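PDB 3MCX: SusD superfamily protein from Bacteroides thetaiotaomicron, which is of unknown function but, as a SusD-family outer-membrane protein that binds zinc, probably takes part in capturing glycans at the cell surface. Local coordinates for residues A[32-37]-A[88-93]. Residues are numbered along the deposited sequence; the frame is centred on the assembly and turned at random.
Sequences YRLASG and WNTVYK
Leu34, near the C-terminal end of helix 21-36, meets Thr90 and Lys93 of helix 81-106 in a small, purely apolar helix-helix contact at the protein surface, away from the zinc sites. Only 152 Å² is buried between the two segments, and more than half of it belongs to Leu34. The backbones approach most closely at Leu34 and Thr90, whose CA atoms lie 8.0 Å apart. With CG anti to its main-chain nitrogen (chi1 -170°), the leucine swings across toward helix 81-106, and a chi2 of 56° then turns CD2 to Lys93 and CD1 to Thr90. CD2 rests against the aliphatic part of Lys93, 3.7 Å from CG of the lysine and 3.9 Å from its CD. The lysine chain is extended and crosses the leucine at about a right angle, laying its methylenes along CD2. The other branch is looser: CD1 of Leu34 stands 4.5 Å from CG2 of Thr90, the part of the threonine nearest the leucine. The threonine hydroxyl is turned back onto its own helix, where OG1 bonds to the carbonyl of Leu86. In segment 32-37 a similar side-chain to main-chain bond runs from OG of Ser36 to O of Arg33 (2.8 Å). Leu34 also packs on Val94 and Gln97, further along helix 81-106, and Thr90 touches Ser39 in the loop after helix 21-36. Deeper in the helical part of this SusD-family fold, Val91 packs against helix 115-140, while Tyr32 and Ser36 lean on Leu260 of strand 256-260.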
ATOM      1  N   TYR A  32      -6.416  11.134  10.150  1.00  7.06           N
ATOM      2  CA  TYR A  32      -5.123  10.924   9.514  1.00  6.79           C
ATOM      3  C   TYR A  32      -4.108  10.322  10.488  1.00  7.26           C
ATOM      4  O   TYR A  32      -3.366   9.416  10.110  1.00  7.17           O
ATOM      5  CB  TYR A  32      -4.584  12.249   9.013  1.00  7.35           C
ATOM      6  CG  TYR A  32      -5.258  12.776   7.748  1.00  6.05           C
ATOM      7  CD1 TYR A  32      -5.175  12.078   6.571  1.00  8.37           C
ATOM      8  CD2 TYR A  32      -5.857  14.021   7.732  1.00  6.82           C
ATOM      9  CE1 TYR A  32      -5.742  12.596   5.371  1.00  8.95           C
ATOM     10  CE2 TYR A  32      -6.409  14.542   6.562  1.00  7.29           C
ATOM     11  CZ  TYR A  32      -6.328  13.819   5.390  1.00  7.52           C
ATOM     12  OH  TYR A  32      -6.816  14.318   4.198  1.00  7.69           O
ATOM     13  N   ARG A  33      -4.109  10.784  11.734  1.00  6.89           N
ATOM     14  CA  ARG A  33      -3.189  10.287  12.760  1.00  8.40           C
ATOM     15  C   ARG A  33      -3.460   8.809  13.032  1.00  8.17           C
ATOM     16  O   ARG A  33      -2.548   8.009  13.109  1.00  8.95           O
ATOM     17  CB  ARG A  33      -3.279  11.093  14.042  1.00  8.52           C
ATOM     18  CG  ARG A  33      -2.155  10.790  15.022  1.00 13.09           C
ATOM     19  N   LEU A  34      -4.735   8.430  13.150  1.00  8.39           N
ATOM     20  CA  LEU A  34      -5.093   7.032  13.361  1.00  9.53           C
ATOM     21  C   LEU A  34      -4.639   6.170  12.183  1.00  9.14           C
ATOM     22  O   LEU A  34      -4.101   5.066  12.354  1.00  9.38           O
ATOM     23  CB  LEU A  34      -6.618   6.913  13.563  1.00 11.12           C
ATOM     24  CG  LEU A  34      -7.156   5.567  14.027  1.00 13.33           C
ATOM     25  CD1 LEU A  34      -6.501   5.104  15.343  1.00 14.53           C
ATOM     26  CD2 LEU A  34      -8.661   5.773  14.287  1.00 14.21           C
ATOM     27  N   ALA A  35      -4.810   6.669  10.962  1.00  7.68           N
ATOM     28  CA  ALA A  35      -4.386   5.957   9.768  1.00  8.10           C
ATOM     29  C   ALA A  35      -2.879   5.746   9.740  1.00  8.34           C
ATOM     30  O   ALA A  35      -2.408   4.746   9.209  1.00  8.98           O
ATOM     31  CB  ALA A  35      -4.886   6.647   8.470  1.00  9.54           C
ATOM     32  N   SER A  36      -2.126   6.668  10.328  1.00  8.89           N
ATOM     33  CA  SER A  36      -0.677   6.553  10.342  1.00  8.54           C
ATOM     34  C   SER A  36      -0.183   5.634  11.453  1.00  9.05           C
ATOM     35  O   SER A  36       1.004   5.282  11.497  1.00  9.31           O
ATOM     36  CB  SER A  36      -0.042   7.935  10.521  1.00  9.53           C
ATOM     37  OG  SER A  36      -0.130   8.349  11.844  1.00  9.32           O
ATOM     38  N   GLY A  37      -1.092   5.213  12.329  1.00  8.12           N
ATOM     39  CA  GLY A  37      -0.749   4.476  13.498  1.00  7.74           C
ATOM     40  C   GLY A  37      -0.552   2.974  13.328  1.00  7.61           C
ATOM     41  O   GLY A  37      -0.721   2.377  12.255  1.00  6.54           O
ATOM     42  N   TRP A  88      -8.201  -5.246  11.202  1.00  5.78           N
ATOM     43  CA  TRP A  88      -9.635  -5.117  10.921  1.00  5.07           C
ATOM     44  C   TRP A  88     -10.249  -4.000  11.760  1.00  6.44           C
ATOM     45  O   TRP A  88     -10.891  -3.082  11.240  1.00  6.62           O
ATOM     46  CB  TRP A  88     -10.316  -6.441  11.245  1.00  5.47           C
ATOM     47  CG  TRP A  88     -11.804  -6.474  11.084  1.00  5.52           C
ATOM     48  CD1 TRP A  88     -12.704  -6.125  12.007  1.00  5.46           C
ATOM     49  CD2 TRP A  88     -12.545  -7.010   9.975  1.00  6.25           C
ATOM     50  NE1 TRP A  88     -13.995  -6.368  11.552  1.00  6.01           N
ATOM     51  CE2 TRP A  88     -13.906  -6.913  10.304  1.00  5.39           C
ATOM     52  CE3 TRP A  88     -12.180  -7.514   8.734  1.00  6.10           C
ATOM     53  CZ2 TRP A  88     -14.929  -7.339   9.428  1.00  5.64           C
ATOM     54  CZ3 TRP A  88     -13.187  -7.943   7.863  1.00  6.45           C
ATOM     55  CH2 TRP A  88     -14.526  -7.865   8.218  1.00  5.73           C
ATOM     56  N   ASN A  89     -10.062  -4.071  13.077  1.00  5.26           N
ATOM     57  CA  ASN A  89     -10.748  -3.173  13.987  1.00  5.83           C
ATOM     58  C   ASN A  89     -10.238  -1.741  13.791  1.00  6.10           C
ATOM     59  O   ASN A  89     -10.985  -0.785  13.927  1.00  6.61           O
ATOM     60  CB  ASN A  89     -10.559  -3.577  15.449  1.00  5.96           C
ATOM     61  CG  ASN A  89     -11.433  -4.744  15.870  1.00  7.71           C
ATOM     62  OD1 ASN A  89     -12.411  -5.080  15.202  1.00  9.37           O
ATOM     63  ND2 ASN A  89     -11.126  -5.309  17.020  1.00  8.70           N
ATOM     64  N   THR A  90      -8.945  -1.595  13.515  1.00  6.09           N
ATOM     65  CA  THR A  90      -8.363  -0.255  13.400  1.00  6.41           C
ATOM     66  C   THR A  90      -8.904   0.451  12.171  1.00  5.88           C
ATOM     67  O   THR A  90      -9.204   1.659  12.233  1.00  6.15           O
ATOM     68  CB  THR A  90      -6.826  -0.316  13.413  1.00  7.07           C
ATOM     69  OG1 THR A  90      -6.400  -1.035  14.589  1.00  7.78           O
ATOM     70  CG2 THR A  90      -6.190   1.086  13.371  1.00  7.98           C
ATOM     71  N   VAL A  91      -8.995  -0.250  11.026  1.00  6.20           N
ATOM     72  CA  VAL A  91      -9.527   0.388   9.823  1.00  6.40           C
ATOM     73  C   VAL A  91     -11.000   0.703   9.994  1.00  6.57           C
ATOM     74  O   VAL A  91     -11.460   1.780   9.593  1.00  6.27           O
ATOM     75  CB  VAL A  91      -9.186  -0.390   8.540  1.00  6.55           C
ATOM     76  CG1 VAL A  91      -9.791   0.333   7.340  1.00  7.30           C
ATOM     77  CG2 VAL A  91      -7.668  -0.489   8.376  1.00  7.42           C
ATOM     78  N   TYR A  92     -11.755  -0.183  10.640  1.00  5.56           N
ATOM     79  CA  TYR A  92     -13.162   0.133  10.913  1.00  5.48           C
ATOM     80  C   TYR A  92     -13.310   1.335  11.854  1.00  6.42           C
ATOM     81  O   TYR A  92     -14.258   2.087  11.767  1.00  6.44           O
ATOM     82  CB  TYR A  92     -13.949  -1.095  11.409  1.00  5.38           C
ATOM     83  CG  TYR A  92     -14.509  -1.888  10.265  1.00  5.51           C
ATOM     84  CD1 TYR A  92     -15.511  -1.356   9.491  1.00  6.60           C
ATOM     85  CD2 TYR A  92     -13.984  -3.142   9.924  1.00  6.85           C
ATOM     86  CE1 TYR A  92     -16.003  -2.053   8.412  1.00  6.38           C
ATOM     87  CE2 TYR A  92     -14.463  -3.833   8.854  1.00  6.47           C
ATOM     88  CZ  TYR A  92     -15.476  -3.284   8.089  1.00  8.84           C
ATOM     89  OH  TYR A  92     -15.911  -3.966   6.973  1.00  7.25           O
ATOM     90  N   LYS A  93     -12.379   1.509  12.798  1.00  5.92           N
ATOM     91  CA  LYS A  93     -12.411   2.691  13.660  1.00  6.25           C
ATOM     92  C   LYS A  93     -12.250   3.957  12.816  1.00  6.09           C
ATOM     93  O   LYS A  93     -12.960   4.935  13.039  1.00  5.90           O
ATOM     94  CB  LYS A  93     -11.321   2.617  14.745  1.00  7.59           C
ATOM     95  CG  LYS A  93     -11.406   3.718  15.802  1.00  8.64           C
ATOM     96  CD  LYS A  93     -10.338   3.397  16.886  1.00 13.93           C
ATOM     97  CE  LYS A  93     -10.204   4.477  17.948  1.00 18.82           C
ATOM     98  NZ  LYS A  93      -9.009   4.111  18.812  1.00 24.18           N
TER